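Local coordinates for uncharacterized protein (Xanthomonas campestris pv. campestris, PDB 3HIU) that is of unknown function but belongs to the DUF892 family of the ferritin-like clan and folds as a bundle of long helices, at residues Ala127-Cys130 / Glu131-Gln135. Numbering follows the deposited sequence.
Sequences AQIC and EDILQ
Ala127 through Cys130 each offer a carbonyl oxygen to the amide four residues on, Glu131 through Leu134, winding one continuous right-handed alpha-helix. The straightest of these bonds runs from Ile133 N to Ile129 O at 3.0 Å, with an N-H...O angle of 169°. Weak i to i+3 bonds accompany the i+4 pattern: Glu131 N also reaches Gln128 O, and Asp132 N also reaches Ile129 O.

On one face of the helix, CG2 of Ile129 meets CD1 of Ile133 at 4.0 Å, the two side chains crossing at a slant. Ile133 CG1 lies beside its own backbone N (chi1 -68°), which directs the chain back along the helix and sets CG1 3.7 Å from Ile129 O. Both isoleucines also pack on helix 36-62, Ile129 against Arg58 and Cys59, Ile133 against Gln52 and Val56. Cys130 and Ala127 are buried against helix 94-120, touching Val115 and Ala118.

In Glu131, CG stands beside the backbone N, 3.3 Å from Ala127 O; from there the extended chain runs back alongside the preceding turn, past that oxygen, and brings OE2 within 4.2 Å of Ala127 CB. That same OE2 forms a salt bridge with Arg119 of helix 94-120, tying the charged end to the neighbouring helix. On the exposed side, the side-chain amide of Gln128 lies close to the carboxylate of Asp132, their planes 79° apart.

This is regular i to i+4 packing on an amphipathic helix of the ferritin-like bundle. Its buried face meets two partner helices, and the side chain of Ile133 lies about 6 Å from a bound sodium ion, whose site includes Thr49 and Gln52.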
ATOM      1  N   ALA B 127       6.257   7.262  21.142  1.00 36.02           N
ATOM      2  CA  ALA B 127       5.959   5.898  20.732  1.00 31.99           C
ATOM      3  C   ALA B 127       4.477   5.552  20.876  1.00 35.88           C
ATOM      4  O   ALA B 127       3.919   4.818  20.057  1.00 32.92           O
ATOM      5  CB  ALA B 127       6.825   4.916  21.514  1.00 28.85           C
ATOM      6  N   GLN B 128       3.842   6.074  21.919  1.00 43.86           N
ATOM      7  CA  GLN B 128       2.421   5.816  22.147  1.00 48.68           C
ATOM      8  C   GLN B 128       1.582   6.536  21.098  1.00 43.85           C
ATOM      9  O   GLN B 128       0.693   5.940  20.498  1.00 42.45           O
ATOM     10  CB  GLN B 128       1.993   6.237  23.563  1.00 56.14           C
ATOM     11  CG  GLN B 128       1.115   5.208  24.307  1.00 63.59           C
ATOM     12  CD  GLN B 128      -0.343   5.198  23.859  1.00 65.66           C
ATOM     13  OE1 GLN B 128      -0.807   4.237  23.241  1.00 65.02           O
ATOM     14  NE2 GLN B 128      -1.069   6.266  24.178  1.00 65.14           N
ATOM     15  N   ILE B 129       1.864   7.820  20.881  1.00 39.68           N
ATOM     16  CA  ILE B 129       1.220   8.555  19.802  1.00 37.75           C
ATOM     17  C   ILE B 129       1.183   7.628  18.598  1.00 32.14           C
ATOM     18  O   ILE B 129       0.122   7.329  18.052  1.00 28.58           O
ATOM     19  CB  ILE B 129       1.995   9.839  19.402  1.00 39.63           C
ATOM     20  CG1 ILE B 129       2.287  10.715  20.618  1.00 48.11           C
ATOM     21  CG2 ILE B 129       1.197  10.647  18.385  1.00 34.35           C
ATOM     22  CD1 ILE B 129       1.096  11.531  21.079  1.00 49.83           C
ATOM     23  N   CYS B 130       2.363   7.148  18.224  1.00 29.84           N
ATOM     24  CA  CYS B 130       2.531   6.419  16.981  1.00 30.03           C
ATOM     25  C   CYS B 130       1.808   5.079  16.937  1.00 34.09           C
ATOM     26  O   CYS B 130       1.365   4.644  15.876  1.00 34.26           O
ATOM     27  CB  CYS B 130       4.011   6.243  16.685  1.00 22.52           C
ATOM     28  SG  CYS B 130       4.815   7.809  16.435  1.00 37.96           S
ATOM     29  N   GLU B 131       1.692   4.420  18.080  1.00 35.81           N
ATOM     30  CA  GLU B 131       0.993   3.141  18.130  1.00 33.85           C
ATOM     31  C   GLU B 131      -0.505   3.383  18.000  1.00 30.72           C
ATOM     32  O   GLU B 131      -1.254   2.519  17.526  1.00 25.89           O
ATOM     33  CB  GLU B 131       1.300   2.393  19.434  1.00 32.05           C
ATOM     34  CG  GLU B 131       2.710   1.815  19.527  1.00 42.06           C
ATOM     35  CD  GLU B 131       3.137   1.531  20.968  1.00 58.81           C
ATOM     36  OE1 GLU B 131       2.258   1.303  21.829  1.00 63.51           O
ATOM     37  OE2 GLU B 131       4.356   1.541  21.246  1.00 66.73           O
ATOM     38  N   ASP B 132      -0.937   4.569  18.423  1.00 29.05           N
ATOM     39  CA  ASP B 132      -2.352   4.901  18.408  1.00 38.72           C
ATOM     40  C   ASP B 132      -2.779   5.300  17.004  1.00 39.50           C
ATOM     41  O   ASP B 132      -3.831   4.869  16.528  1.00 42.19           O
ATOM     42  CB  ASP B 132      -2.683   5.988  19.435  1.00 44.02           C
ATOM     43  CG  ASP B 132      -2.701   5.454  20.859  1.00 52.36           C
ATOM     44  OD1 ASP B 132      -3.138   4.298  21.052  1.00 58.86           O
ATOM     45  OD2 ASP B 132      -2.278   6.181  21.787  1.00 51.81           O
ATOM     46  N   ILE B 133      -1.957   6.106  16.337  1.00 32.70           N
ATOM     47  CA  ILE B 133      -2.179   6.396  14.923  1.00 30.59           C
ATOM     48  C   ILE B 133      -2.161   5.090  14.122  1.00 31.27           C
ATOM     49  O   ILE B 133      -2.975   4.880  13.221  1.00 34.99           O
ATOM     50  CB  ILE B 133      -1.119   7.383  14.362  1.00 34.96           C
ATOM     51  CG1 ILE B 133      -1.306   8.774  14.975  1.00 35.24           C
ATOM     52  CG2 ILE B 133      -1.192   7.454  12.828  1.00 30.67           C
ATOM     53  CD1 ILE B 133      -0.156   9.735  14.693  1.00 32.34           C
ATOM     54  N   LEU B 134      -1.229   4.207  14.466  1.00 29.42           N
ATOM     55  CA  LEU B 134      -1.099   2.914  13.793  1.00 33.66           C
ATOM     56  C   LEU B 134      -2.388   2.088  13.828  1.00 28.24           C
ATOM     57  O   LEU B 134      -2.807   1.551  12.812  1.00 24.81           O
ATOM     58  CB  LEU B 134       0.063   2.112  14.399  1.00 29.68           C
ATOM     59  CG  LEU B 134       0.076   0.606  14.111  1.00 29.00           C
ATOM     60  CD1 LEU B 134       0.137   0.324  12.609  1.00 29.29           C
ATOM     61  CD2 LEU B 134       1.240  -0.044  14.835  1.00 30.76           C
ATOM     62  N   GLN B 135      -3.004   2.000  15.007  1.00 33.03           N
ATOM     63  CA  GLN B 135      -4.220   1.206  15.209  1.00 41.75           C
ATOM     64  C   GLN B 135      -5.378   1.746  14.367  1.00 37.90           C
ATOM     65  O   GLN B 135      -6.233   0.983  13.914  1.00 35.01           O
ATOM     66  CB  GLN B 135      -4.610   1.169  16.697  1.00 47.24           C
ATOM     67  CG  GLN B 135      -4.900  -0.239  17.259  1.00 54.92           C
ATOM     68  CD  GLN B 135      -6.331  -0.735  17.020  1.00 62.18           C
ATOM     69  OE1 GLN B 135      -7.288   0.044  17.019  1.00 65.13           O
ATOM     70  NE2 GLN B 135      -6.476  -2.045  16.836  1.00 62.61           N
TER